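Local coordinates for putative uncharacterized protein (PDB 3PGB), which probably oxidises primary amines with the help of a copper ion and a topaquinone cofactor, one per subunit, as a copper amine oxidase, at residues Q598-V602 and R614-I618; Q383-A387 and A639-E643; C446-A452 and N470-R476. All coordinates share one frame; numbering follows the deposited sequence.

Interaction 1: residues Q598-V602 and R614-I618; sequences QLHVV and RGYRI
R614 meets V602 through its backbone, its O lying 3.3 Å from V602 CA in a CA-H...O contact. G615 then passes V602 as a non-hydrogen-bonded pair, bringing the two CA atoms to 3.9 Å. At Y616 the antiparallel hairpin closes a two-bond ring with V601: Y616 N donates to V601 O, and V601 N to Y616 O, each at 2.9 Å.

R617 carries the main side-chain contact. Bent at chi2 and chi3, its chain brings the guanidinium flat against the Q598 amide, the planes only 3° apart and Q598 NE2 3.4 Å from R617 CZ. R617 CB also touches H600 CD2 at 3.8 Å. I618 N donates to L599 O at 2.9 Å, 168° at the hydrogen. On the apolar face I618 CD1 reaches V601 CG2 (3.7 Å) and L599 CD2 (3.9 Å), with V690 and L692 of strand 686-698 packed on it; V601 also touches L688, a calcium ligand.

H600 NE2 donates to a lone pair of Q598 OE1 in both the carbonyl and ring planes, which fixes the rotation of the amide. Q598 and R617 form no hydrogen bond, by poor angle or as two donors, and meet as a flat stack.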
ATOM      1  N   GLN A 598     -13.145 -11.229   0.219  1.00 18.82           N
ATOM      2  CA  GLN A 598     -12.366 -11.136  -1.009  1.00 18.75           C
ATOM      3  C   GLN A 598     -13.327 -11.125  -2.193  1.00 18.54           C
ATOM      4  O   GLN A 598     -14.354 -11.802  -2.168  1.00 18.22           O
ATOM      5  CB  GLN A 598     -11.385 -12.307  -1.133  1.00 18.92           C
ATOM      6  CG  GLN A 598     -10.313 -12.357  -0.050  1.00 18.97           C
ATOM      7  CD  GLN A 598      -9.282 -13.452  -0.289  1.00 19.11           C
ATOM      8  OE1 GLN A 598      -9.342 -14.173  -1.283  1.00 18.33           O
ATOM      9  NE2 GLN A 598      -8.324 -13.572   0.627  1.00 19.20           N
ATOM     10  N   LEU A 599     -12.986 -10.348  -3.219  1.00 18.34           N
ATOM     11  CA  LEU A 599     -13.810 -10.215  -4.415  1.00 18.17           C
ATOM     12  C   LEU A 599     -13.072 -10.796  -5.616  1.00 17.99           C
ATOM     13  O   LEU A 599     -11.961 -10.369  -5.924  1.00 18.06           O
ATOM     14  CB  LEU A 599     -14.133  -8.747  -4.648  1.00 18.17           C
ATOM     15  CG  LEU A 599     -15.109  -8.460  -5.779  1.00 18.47           C
ATOM     16  CD1 LEU A 599     -16.095  -7.359  -5.383  1.00 19.32           C
ATOM     17  CD2 LEU A 599     -14.342  -8.099  -7.029  1.00 19.13           C
ATOM     18  N   HIS A 600     -13.687 -11.778  -6.275  1.00 17.75           N
ATOM     19  CA  HIS A 600     -13.065 -12.506  -7.380  1.00 17.56           C
ATOM     20  C   HIS A 600     -13.879 -12.359  -8.660  1.00 17.66           C
ATOM     21  O   HIS A 600     -15.100 -12.434  -8.628  1.00 17.79           O
ATOM     22  CB  HIS A 600     -12.975 -14.003  -7.063  1.00 17.45           C
ATOM     23  CG  HIS A 600     -12.237 -14.329  -5.804  1.00 16.81           C
ATOM     24  ND1 HIS A 600     -12.278 -15.580  -5.234  1.00 16.84           N
ATOM     25  CD2 HIS A 600     -11.443 -13.578  -5.005  1.00 17.66           C
ATOM     26  CE1 HIS A 600     -11.534 -15.591  -4.143  1.00 17.30           C
ATOM     27  NE2 HIS A 600     -11.020 -14.386  -3.977  1.00 17.42           N
ATOM     28  N   VAL A 601     -13.202 -12.173  -9.789  1.00 17.76           N
ATOM     29  CA  VAL A 601     -13.862 -12.186 -11.088  1.00 17.79           C
ATOM     30  C   VAL A 601     -13.499 -13.511 -11.724  1.00 17.77           C
ATOM     31  O   VAL A 601     -12.348 -13.714 -12.094  1.00 18.01           O
ATOM     32  CB  VAL A 601     -13.409 -11.011 -11.995  1.00 17.75           C
ATOM     33  CG1 VAL A 601     -14.153 -11.051 -13.321  1.00 17.60           C
ATOM     34  CG2 VAL A 601     -13.648  -9.692 -11.308  1.00 17.72           C
ATOM     35  N   VAL A 602     -14.470 -14.415 -11.829  1.00 17.84           N
ATOM     36  CA  VAL A 602     -14.199 -15.802 -12.225  1.00 18.00           C
ATOM     37  C   VAL A 602     -15.013 -16.243 -13.437  1.00 18.28           C
ATOM     38  O   VAL A 602     -15.959 -15.572 -13.845  1.00 18.48           O
ATOM     39  CB  VAL A 602     -14.497 -16.794 -11.072  1.00 17.86           C
ATOM     40  CG1 VAL A 602     -13.847 -16.336  -9.782  1.00 17.55           C
ATOM     41  CG2 VAL A 602     -15.991 -16.966 -10.884  1.00 17.61           C
ATOM     42  N   ARG A 614     -11.766 -20.659 -12.291  1.00 18.77           N
ATOM     43  CA  ARG A 614     -10.555 -19.865 -12.545  1.00 18.70           C
ATOM     44  C   ARG A 614     -10.890 -18.375 -12.648  1.00 18.44           C
ATOM     45  O   ARG A 614     -11.910 -18.004 -13.229  1.00 18.49           O
ATOM     46  CB  ARG A 614      -9.855 -20.344 -13.815  1.00 18.62           C
ATOM     47  CG  ARG A 614      -9.376 -21.799 -13.754  1.00 19.37           C
ATOM     48  CD  ARG A 614      -8.807 -22.275 -15.096  1.00 20.83           C
ATOM     49  NE  ARG A 614      -7.687 -21.438 -15.524  1.00 22.42           N
ATOM     50  CZ  ARG A 614      -7.116 -21.465 -16.728  1.00 23.70           C
ATOM     51  NH1 ARG A 614      -6.100 -20.642 -16.984  1.00 24.56           N
ATOM     52  NH2 ARG A 614      -7.542 -22.296 -17.678  1.00 23.58           N
ATOM     53  N   GLY A 615     -10.040 -17.519 -12.086  1.00 18.06           N
ATOM     54  CA  GLY A 615     -10.328 -16.085 -12.063  1.00 17.79           C
ATOM     55  C   GLY A 615      -9.220 -15.206 -11.521  1.00 17.59           C
ATOM     56  O   GLY A 615      -8.063 -15.620 -11.459  1.00 17.94           O
ATOM     57  N   TYR A 616      -9.588 -13.981 -11.143  1.00 17.31           N
ATOM     58  CA  TYR A 616      -8.646 -12.967 -10.651  1.00 16.92           C
ATOM     59  C   TYR A 616      -9.230 -12.245  -9.441  1.00 17.06           C
ATOM     60  O   TYR A 616     -10.368 -11.778  -9.493  1.00 17.20           O
ATOM     61  CB  TYR A 616      -8.355 -11.937 -11.751  1.00 16.72           C
ATOM     62  CG  TYR A 616      -7.179 -12.261 -12.645  1.00 15.26           C
ATOM     63  CD1 TYR A 616      -7.283 -13.221 -13.644  1.00 14.83           C
ATOM     64  CD2 TYR A 616      -5.967 -11.589 -12.506  1.00 14.34           C
ATOM     65  CE1 TYR A 616      -6.199 -13.514 -14.480  1.00 14.79           C
ATOM     66  CE2 TYR A 616      -4.881 -11.873 -13.332  1.00 13.77           C
ATOM     67  CZ  TYR A 616      -5.005 -12.836 -14.314  1.00 14.03           C
ATOM     68  OH  TYR A 616      -3.941 -13.129 -15.126  1.00 13.40           O
ATOM     69  N   ARG A 617      -8.465 -12.155  -8.355  1.00 17.23           N
ATOM     70  CA  ARG A 617      -8.903 -11.414  -7.172  1.00 17.49           C
ATOM     71  C   ARG A 617      -8.657  -9.939  -7.411  1.00 17.62           C
ATOM     72  O   ARG A 617      -7.620  -9.570  -7.947  1.00 17.62           O
ATOM     73  CB  ARG A 617      -8.179 -11.876  -5.885  1.00 17.56           C
ATOM     74  CG  ARG A 617      -8.120 -10.807  -4.773  1.00 17.90           C
ATOM     75  CD  ARG A 617      -8.425 -11.330  -3.382  1.00 18.73           C
ATOM     76  NE  ARG A 617      -7.245 -11.815  -2.671  1.00 19.43           N
ATOM     77  CZ  ARG A 617      -6.809 -11.370  -1.488  1.00 20.15           C
ATOM     78  NH1 ARG A 617      -7.434 -10.395  -0.831  1.00 19.48           N
ATOM     79  NH2 ARG A 617      -5.724 -11.920  -0.948  1.00 20.67           N
ATOM     80  N   ILE A 618      -9.623  -9.111  -7.024  1.00 17.77           N
ATOM     81  CA  ILE A 618      -9.439  -7.670  -6.991  1.00 18.15           C
ATOM     82  C   ILE A 618      -9.331  -7.267  -5.525  1.00 18.63           C
ATOM     83  O   ILE A 618     -10.209  -7.585  -4.724  1.00 18.94           O
ATOM     84  CB  ILE A 618     -10.613  -6.921  -7.657  1.00 17.87           C
ATOM     85  CG1 ILE A 618     -10.779  -7.375  -9.110  1.00 17.43           C
ATOM     86  CG2 ILE A 618     -10.387  -5.415  -7.575  1.00 17.50           C
ATOM     87  CD1 ILE A 618     -11.954  -6.751  -9.825  1.00 16.84           C
TER

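Interaction 2: residues Q383-A387 and A639-E643; sequences QEALA and AHWAE
The indole of W641 meets strand 374-389 with its six-membered rim. At its edge, in the ring plane, lies the backbone N of L386, with A385 C also near the plane, 4.3 Å from W641 CH2. One face is occupied from within its own loop by the methyl groups of A639 and A642, both offset toward the rim. The carboxylate of E384 is turned 31° from the indole plane, and it is the aliphatic part of that side chain that makes the contact.

Two side chains of the strand reach the six-membered ring. E384 CG comes to 3.5 Å from W641 CZ2, the chain crossing the indole at about a right angle, and L386 CB lies 3.6 Å from W641 CH2. W641 CG sits between the backbone N and the carbonyl carbon (chi1 50°), which sets one ring face against the A639 and A642 methyls. L386 CD2 extends past the indole to A642 CB at 3.7 Å. The loop is turned so that A642 N can donate to A639 O, and W641 O is bonded to Q647 and N693. V535 and N537 of strand 532-542 also touch W641.

The bend of E384 at chi2 (64°) carries its carboxylate off the indole. There OE1 uses its anti lone pair for A385 N at 3.0 Å, while OE2 is bonded to S404. A385 itself is backbone-bonded to D403, the predicted proton acceptor.

No hydrogen bond crosses between the segments. The contact is thus apolar packing, in which a buried glutamate offers its methylenes to the tryptophan and has its oxygens satisfied by the strand backbone and by S404.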
ATOM      1  N   GLN A 383     -11.978   6.773 -15.846  1.00 13.43           N
ATOM      2  CA  GLN A 383     -13.295   7.143 -16.342  1.00 13.66           C
ATOM      3  C   GLN A 383     -13.686   8.560 -15.945  1.00 13.79           C
ATOM      4  O   GLN A 383     -14.266   9.286 -16.750  1.00 13.90           O
ATOM      5  CB  GLN A 383     -14.326   6.151 -15.830  1.00 13.69           C
ATOM      6  CG  GLN A 383     -14.154   4.779 -16.423  1.00 13.89           C
ATOM      7  CD  GLN A 383     -14.470   4.778 -17.883  1.00 13.99           C
ATOM      8  OE1 GLN A 383     -15.619   4.961 -18.266  1.00 14.38           O
ATOM      9  NE2 GLN A 383     -13.450   4.612 -18.718  1.00 14.28           N
ATOM     10  N   GLU A 384     -13.371   8.939 -14.706  1.00 13.79           N
ATOM     11  CA  GLU A 384     -13.591  10.299 -14.224  1.00 13.87           C
ATOM     12  C   GLU A 384     -12.881  10.481 -12.877  1.00 13.59           C
ATOM     13  O   GLU A 384     -12.588   9.500 -12.186  1.00 13.11           O
ATOM     14  CB  GLU A 384     -15.101  10.562 -14.085  1.00 14.14           C
ATOM     15  CG  GLU A 384     -15.505  11.953 -13.622  1.00 14.59           C
ATOM     16  CD  GLU A 384     -15.126  13.031 -14.605  1.00 15.10           C
ATOM     17  OE1 GLU A 384     -13.937  13.411 -14.655  1.00 16.31           O
ATOM     18  OE2 GLU A 384     -16.025  13.518 -15.316  1.00 15.64           O
ATOM     19  N   ALA A 385     -12.597  11.731 -12.519  1.00 13.42           N
ATOM     20  CA  ALA A 385     -12.037  12.057 -11.205  1.00 13.46           C
ATOM     21  C   ALA A 385     -12.935  13.067 -10.513  1.00 13.48           C
ATOM     22  O   ALA A 385     -13.271  14.101 -11.091  1.00 13.52           O
ATOM     23  CB  ALA A 385     -10.629  12.621 -11.343  1.00 13.21           C
ATOM     24  N   LEU A 386     -13.316  12.768  -9.275  1.00 13.44           N
ATOM     25  CA  LEU A 386     -14.129  13.678  -8.484  1.00 13.34           C
ATOM     26  C   LEU A 386     -13.269  14.348  -7.419  1.00 13.64           C
ATOM     27  O   LEU A 386     -12.442  13.692  -6.785  1.00 13.54           O
ATOM     28  CB  LEU A 386     -15.302  12.928  -7.842  1.00 13.19           C
ATOM     29  CG  LEU A 386     -16.167  13.664  -6.816  1.00 12.26           C
ATOM     30  CD1 LEU A 386     -16.622  15.005  -7.344  1.00 12.64           C
ATOM     31  CD2 LEU A 386     -17.354  12.815  -6.427  1.00 11.35           C
ATOM     32  N   ALA A 387     -13.458  15.657  -7.253  1.00 13.83           N
ATOM     33  CA  ALA A 387     -12.893  16.404  -6.134  1.00 13.99           C
ATOM     34  C   ALA A 387     -14.036  17.125  -5.429  1.00 14.20           C
ATOM     35  O   ALA A 387     -14.387  18.260  -5.781  1.00 14.12           O
ATOM     36  CB  ALA A 387     -11.857  17.395  -6.620  1.00 14.10           C
ATOM     37  N   ALA A 639     -22.574  12.201 -10.663  1.00 15.41           N
ATOM     38  CA  ALA A 639     -21.473  11.288 -10.334  1.00 15.20           C
ATOM     39  C   ALA A 639     -21.940  10.161  -9.416  1.00 15.18           C
ATOM     40  O   ALA A 639     -21.446  10.013  -8.298  1.00 15.34           O
ATOM     41  CB  ALA A 639     -20.343  12.058  -9.690  1.00 14.89           C
ATOM     42  N   HIS A 640     -22.892   9.362  -9.890  1.00 15.03           N
ATOM     43  CA  HIS A 640     -23.437   8.270  -9.074  1.00 14.86           C
ATOM     44  C   HIS A 640     -22.465   7.109  -8.894  1.00 14.54           C
ATOM     45  O   HIS A 640     -22.683   6.237  -8.055  1.00 14.67           O
ATOM     46  CB  HIS A 640     -24.746   7.749  -9.665  1.00 14.81           C
ATOM     47  CG  HIS A 640     -25.940   8.572  -9.308  1.00 14.70           C
ATOM     48  ND1 HIS A 640     -26.324   8.796  -8.004  1.00 15.04           N
ATOM     49  CD2 HIS A 640     -26.857   9.197 -10.082  1.00 14.47           C
ATOM     50  CE1 HIS A 640     -27.416   9.539  -7.991  1.00 15.15           C
ATOM     51  NE2 HIS A 640     -27.759   9.797  -9.240  1.00 14.55           N
ATOM     52  N   TRP A 641     -21.417   7.084  -9.705  1.00 14.36           N
ATOM     53  CA  TRP A 641     -20.372   6.067  -9.602  1.00 14.05           C
ATOM     54  C   TRP A 641     -19.515   6.265  -8.352  1.00 13.96           C
ATOM     55  O   TRP A 641     -18.846   5.334  -7.905  1.00 14.18           O
ATOM     56  CB  TRP A 641     -19.478   6.092 -10.846  1.00 13.99           C
ATOM     57  CG  TRP A 641     -18.994   7.456 -11.183  1.00 13.29           C
ATOM     58  CD1 TRP A 641     -19.535   8.310 -12.089  1.00 13.25           C
ATOM     59  CD2 TRP A 641     -17.896   8.145 -10.588  1.00 13.59           C
ATOM     60  NE1 TRP A 641     -18.838   9.486 -12.110  1.00 13.22           N
ATOM     61  CE2 TRP A 641     -17.824   9.413 -11.194  1.00 13.64           C
ATOM     62  CE3 TRP A 641     -16.955   7.813  -9.608  1.00 13.78           C
ATOM     63  CZ2 TRP A 641     -16.849  10.347 -10.856  1.00 13.58           C
ATOM     64  CZ3 TRP A 641     -15.984   8.742  -9.279  1.00 13.61           C
ATOM     65  CH2 TRP A 641     -15.941   9.992  -9.899  1.00 13.43           C
ATOM     66  N   ALA A 642     -19.528   7.472  -7.796  1.00 13.75           N
ATOM     67  CA  ALA A 642     -18.714   7.787  -6.622  1.00 13.84           C
ATOM     68  C   ALA A 642     -19.269   7.205  -5.321  1.00 14.08           C
ATOM     69  O   ALA A 642     -18.637   7.337  -4.279  1.00 14.18           O
ATOM     70  CB  ALA A 642     -18.554   9.293  -6.484  1.00 13.45           C
ATOM     71  N   GLU A 643     -20.425   6.549  -5.368  1.00 14.36           N
ATOM     72  CA  GLU A 643     -21.134   6.175  -4.140  1.00 14.81           C
ATOM     73  C   GLU A 643     -20.756   4.814  -3.540  1.00 15.09           C
ATOM     74  O   GLU A 643     -21.169   4.513  -2.422  1.00 15.22           O
ATOM     75  CB  GLU A 643     -22.640   6.234  -4.379  1.00 14.88           C
ATOM     76  CG  GLU A 643     -23.106   7.607  -4.869  1.00 15.19           C
ATOM     77  CD  GLU A 643     -24.593   7.673  -5.136  1.00 15.30           C
ATOM     78  OE1 GLU A 643     -25.295   6.653  -4.949  1.00 14.42           O
ATOM     79  OE2 GLU A 643     -25.054   8.764  -5.531  1.00 15.63           O
TER

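Interaction 3: residues C446-A452 and N470-R476; sequences CLFEFDA and NVYFTLR
Segments 446-452 and 470-476 run antiparallel in unbroken register, their short strand axes at 153° between N-to-C directions, with C446, F448 and F450 forming hydrogen-bonded pairs with R476, T474 and Y472, and A452 N adding a seventh backbone bond to N470 O at 2.9 Å.

On the face of these three pairs, F448 lies alongside T474, whose CB sits over one face of the phenyl ring, 3.9 Å from its centroid. F448 CZ in turn lies over one face of the R476 guanidinium, near its rim, so CZ of the ring meets the guanidinium while a ring face meets the threonine. F450 and Y472 point the same way with ring planes 50° apart, neither stacked nor T-shaped; F450 CB lies over the tyrosine ring and Y472 OH comes to 3.2 Å from F450 CD2. Y472 CG takes the position between the backbone N and the carbonyl carbon (chi1 65°), which swings the ring across toward F450, and A452 CB meets its edge. C446 SG, in a disulfide with C421, touches R476 CB at 3.7 Å.

On the reverse face, L447 CD2 packs against L475 CD1 (3.4 Å) and F473 CZ (3.6 Å). E449 lays its carboxylate near V471 CG1, while OE2 forms a salt bridge with R337. Near A452 and N470, a water accepts from N470 N at 3.0 Å and lies close to D451 OD2 and A452 O.

R476 is bonded to S489 and to the backbone of D453 of the second subunit, so this ladder reaches the dimer interface. Strand 426-434 pairs with 437-451, strand 486-492 flanks 464-479, and F354 of strand 352-359 packs on F473 and L475.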
ATOM      1  N   CYS A 446       5.649   7.254 -19.983  1.00 17.69           N
ATOM      2  CA  CYS A 446       6.907   6.550 -19.793  1.00 17.20           C
ATOM      3  C   CYS A 446       6.678   5.068 -19.523  1.00 16.70           C
ATOM      4  O   CYS A 446       5.623   4.657 -19.023  1.00 16.72           O
ATOM      5  CB  CYS A 446       7.755   7.210 -18.699  1.00 17.28           C
ATOM      6  SG  CYS A 446       7.223   6.948 -17.013  1.00 17.21           S
ATOM      7  N   LEU A 447       7.672   4.274 -19.903  1.00 15.91           N
ATOM      8  CA  LEU A 447       7.634   2.831 -19.762  1.00 15.36           C
ATOM      9  C   LEU A 447       8.955   2.434 -19.144  1.00 14.83           C
ATOM     10  O   LEU A 447      10.001   2.900 -19.589  1.00 14.73           O
ATOM     11  CB  LEU A 447       7.492   2.163 -21.134  1.00 15.44           C
ATOM     12  CG  LEU A 447       6.187   2.359 -21.909  1.00 15.60           C
ATOM     13  CD1 LEU A 447       6.312   1.799 -23.314  1.00 14.86           C
ATOM     14  CD2 LEU A 447       5.023   1.703 -21.168  1.00 15.93           C
ATOM     15  N   PHE A 448       8.926   1.579 -18.129  1.00 14.26           N
ATOM     16  CA  PHE A 448      10.166   1.124 -17.530  1.00 14.11           C
ATOM     17  C   PHE A 448      10.017  -0.102 -16.650  1.00 13.99           C
ATOM     18  O   PHE A 448       8.992  -0.304 -15.995  1.00 13.78           O
ATOM     19  CB  PHE A 448      10.811   2.249 -16.707  1.00 14.22           C
ATOM     20  CG  PHE A 448       9.947   2.757 -15.590  1.00 14.34           C
ATOM     21  CD1 PHE A 448       8.996   3.737 -15.822  1.00 14.50           C
ATOM     22  CD2 PHE A 448      10.090   2.257 -14.302  1.00 14.35           C
ATOM     23  CE1 PHE A 448       8.200   4.213 -14.792  1.00 14.31           C
ATOM     24  CE2 PHE A 448       9.295   2.728 -13.269  1.00 14.49           C
ATOM     25  CZ  PHE A 448       8.350   3.707 -13.515  1.00 14.20           C
ATOM     26  N   GLU A 449      11.072  -0.909 -16.640  1.00 13.95           N
ATOM     27  CA  GLU A 449      11.249  -1.928 -15.618  1.00 14.00           C
ATOM     28  C   GLU A 449      11.793  -1.288 -14.340  1.00 14.04           C
ATOM     29  O   GLU A 449      12.462  -0.252 -14.380  1.00 13.97           O
ATOM     30  CB  GLU A 449      12.210  -3.011 -16.092  1.00 13.94           C
ATOM     31  CG  GLU A 449      11.604  -4.008 -17.042  1.00 13.93           C
ATOM     32  CD  GLU A 449      12.445  -5.261 -17.130  1.00 14.11           C
ATOM     33  OE1 GLU A 449      13.675  -5.123 -17.282  1.00 14.73           O
ATOM     34  OE2 GLU A 449      11.891  -6.376 -17.028  1.00 12.59           O
ATOM     35  N   PHE A 450      11.508  -1.912 -13.207  1.00 14.20           N
ATOM     36  CA  PHE A 450      11.996  -1.417 -11.928  1.00 14.58           C
ATOM     37  C   PHE A 450      12.208  -2.590 -10.994  1.00 14.73           C
ATOM     38  O   PHE A 450      11.305  -3.394 -10.792  1.00 14.95           O
ATOM     39  CB  PHE A 450      10.998  -0.419 -11.327  1.00 14.56           C
ATOM     40  CG  PHE A 450      11.557   0.391 -10.197  1.00 14.20           C
ATOM     41  CD1 PHE A 450      12.164   1.617 -10.438  1.00 13.74           C
ATOM     42  CD2 PHE A 450      11.479  -0.071  -8.889  1.00 14.14           C
ATOM     43  CE1 PHE A 450      12.686   2.367  -9.394  1.00 13.60           C
ATOM     44  CE2 PHE A 450      11.999   0.676  -7.837  1.00 13.19           C
ATOM     45  CZ  PHE A 450      12.599   1.894  -8.088  1.00 13.12           C
ATOM     46  N   ASP A 451      13.418  -2.700 -10.454  1.00 15.18           N
ATOM     47  CA  ASP A 451      13.744  -3.739  -9.481  1.00 15.39           C
ATOM     48  C   ASP A 451      13.283  -3.266  -8.111  1.00 15.53           C
ATOM     49  O   ASP A 451      13.897  -2.383  -7.525  1.00 15.28           O
ATOM     50  CB  ASP A 451      15.246  -4.011  -9.478  1.00 15.49           C
ATOM     51  CG  ASP A 451      15.641  -5.152  -8.552  1.00 15.69           C
ATOM     52  OD1 ASP A 451      16.844  -5.470  -8.492  1.00 17.52           O
ATOM     53  OD2 ASP A 451      14.768  -5.736  -7.887  1.00 15.35           O
ATOM     54  N   ALA A 452      12.194  -3.856  -7.616  1.00 16.04           N
ATOM     55  CA  ALA A 452      11.591  -3.450  -6.345  1.00 16.29           C
ATOM     56  C   ALA A 452      12.590  -3.565  -5.211  1.00 16.59           C
ATOM     57  O   ALA A 452      13.468  -4.431  -5.237  1.00 16.71           O
ATOM     58  CB  ALA A 452      10.369  -4.293  -6.047  1.00 16.19           C
ATOM     59  N   ASN A 470      12.114  -9.184  -7.491  1.00 16.39           N
ATOM     60  CA  ASN A 470      10.832  -8.609  -7.894  1.00 16.26           C
ATOM     61  C   ASN A 470      11.067  -7.522  -8.940  1.00 15.98           C
ATOM     62  O   ASN A 470      11.155  -6.326  -8.619  1.00 16.10           O
ATOM     63  CB  ASN A 470      10.092  -8.044  -6.673  1.00 16.26           C
ATOM     64  CG  ASN A 470       8.712  -7.512  -7.008  1.00 16.46           C
ATOM     65  OD1 ASN A 470       8.165  -7.778  -8.072  1.00 18.14           O
ATOM     66  ND2 ASN A 470       8.142  -6.750  -6.090  1.00 17.45           N
ATOM     67  N   VAL A 471      11.183  -7.948 -10.193  1.00 15.60           N
ATOM     68  CA  VAL A 471      11.324  -7.023 -11.307  1.00 15.48           C
ATOM     69  C   VAL A 471       9.966  -6.859 -11.980  1.00 15.32           C
ATOM     70  O   VAL A 471       9.368  -7.847 -12.418  1.00 15.45           O
ATOM     71  CB  VAL A 471      12.367  -7.516 -12.325  1.00 15.47           C
ATOM     72  CG1 VAL A 471      12.541  -6.490 -13.436  1.00 15.58           C
ATOM     73  CG2 VAL A 471      13.694  -7.784 -11.631  1.00 14.99           C
ATOM     74  N   TYR A 472       9.480  -5.620 -12.042  1.00 14.86           N
ATOM     75  CA  TYR A 472       8.151  -5.334 -12.578  1.00 14.73           C
ATOM     76  C   TYR A 472       8.160  -4.209 -13.618  1.00 14.65           C
ATOM     77  O   TYR A 472       9.089  -3.401 -13.657  1.00 14.34           O
ATOM     78  CB  TYR A 472       7.181  -5.004 -11.437  1.00 14.68           C
ATOM     79  CG  TYR A 472       7.494  -3.745 -10.658  1.00 14.26           C
ATOM     80  CD1 TYR A 472       6.892  -2.534 -10.978  1.00 13.87           C
ATOM     81  CD2 TYR A 472       8.370  -3.772  -9.579  1.00 14.15           C
ATOM     82  CE1 TYR A 472       7.178  -1.377 -10.261  1.00 13.06           C
ATOM     83  CE2 TYR A 472       8.654  -2.628  -8.858  1.00 13.77           C
ATOM     84  CZ  TYR A 472       8.058  -1.434  -9.205  1.00 13.11           C
ATOM     85  OH  TYR A 472       8.345  -0.304  -8.480  1.00 13.53           O
ATOM     86  N   PHE A 473       7.108  -4.168 -14.439  1.00 14.40           N
ATOM     87  CA  PHE A 473       6.970  -3.189 -15.522  1.00 14.50           C
ATOM     88  C   PHE A 473       5.901  -2.142 -15.202  1.00 14.31           C
ATOM     89  O   PHE A 473       4.845  -2.478 -14.671  1.00 14.29           O
ATOM     90  CB  PHE A 473       6.622  -3.918 -16.815  1.00 14.50           C
ATOM     91  CG  PHE A 473       6.601  -3.043 -18.026  1.00 15.27           C
ATOM     92  CD1 PHE A 473       7.776  -2.739 -18.694  1.00 15.99           C
ATOM     93  CD2 PHE A 473       5.404  -2.544 -18.519  1.00 16.26           C
ATOM     94  CE1 PHE A 473       7.761  -1.934 -19.824  1.00 16.58           C
ATOM     95  CE2 PHE A 473       5.379  -1.739 -19.645  1.00 16.60           C
ATOM     96  CZ  PHE A 473       6.561  -1.433 -20.302  1.00 16.89           C
ATOM     97  N   THR A 474       6.183  -0.882 -15.536  1.00 14.26           N
ATOM     98  CA  THR A 474       5.285   0.247 -15.246  1.00 14.27           C
ATOM     99  C   THR A 474       5.011   1.091 -16.484  1.00 14.31           C
ATOM    100  O   THR A 474       5.926   1.407 -17.240  1.00 14.32           O
ATOM    101  CB  THR A 474       5.883   1.199 -14.166  1.00 14.39           C
ATOM    102  OG1 THR A 474       5.986   0.520 -12.904  1.00 14.34           O
ATOM    103  CG2 THR A 474       5.024   2.448 -14.002  1.00 13.74           C
ATOM    104  N   LEU A 475       3.746   1.440 -16.689  1.00 14.51           N
ATOM    105  CA  LEU A 475       3.349   2.423 -17.694  1.00 14.82           C
ATOM    106  C   LEU A 475       2.782   3.589 -16.925  1.00 14.93           C
ATOM    107  O   LEU A 475       1.887   3.396 -16.102  1.00 15.28           O
ATOM    108  CB  LEU A 475       2.282   1.857 -18.638  1.00 14.83           C
ATOM    109  CG  LEU A 475       1.547   2.844 -19.570  1.00 15.26           C
ATOM    110  CD1 LEU A 475       2.511   3.779 -20.302  1.00 15.31           C
ATOM    111  CD2 LEU A 475       0.683   2.097 -20.576  1.00 14.74           C
ATOM    112  N   ARG A 476       3.293   4.791 -17.173  1.00 14.78           N
ATOM    113  CA  ARG A 476       2.892   5.936 -16.368  1.00 14.83           C
ATOM    114  C   ARG A 476       2.551   7.194 -17.163  1.00 14.90           C
ATOM    115  O   ARG A 476       3.144   7.481 -18.197  1.00 14.47           O
ATOM    116  CB  ARG A 476       3.982   6.245 -15.350  1.00 14.76           C
ATOM    117  CG  ARG A 476       3.776   7.513 -14.557  1.00 14.63           C
ATOM    118  CD  ARG A 476       4.802   7.617 -13.463  1.00 15.25           C
ATOM    119  NE  ARG A 476       4.734   6.494 -12.529  1.00 15.36           N
ATOM    120  CZ  ARG A 476       5.676   6.197 -11.638  1.00 16.22           C
ATOM    121  NH1 ARG A 476       6.784   6.931 -11.546  1.00 15.30           N
ATOM    122  NH2 ARG A 476       5.514   5.151 -10.829  1.00 17.34           N
TER
HETATM  123  O   HOH W   1      13.577  -7.009  -5.996  1.00  8.83           O

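All three contacts lie in the copper amine oxidase enzyme domain without touching: the centre of interaction 1 is about 24 Å from those of interactions 2 and 3, whose own centres are about 28 Å apart. Along the chain, interaction 2 closes a long loop that encloses the other two. It also lies toward the copper site, the A385 side chain about 11 Å from the copper ion and about 4 Å from that of D403, the predicted proton acceptor. Interaction 1 borders a calcium site instead, the V601 side chain about 7 Å from a bound calcium ion, whereas interaction 3 is remote from the metals. Interactions 1 and 3 both reach the second subunit; interaction 2 does not.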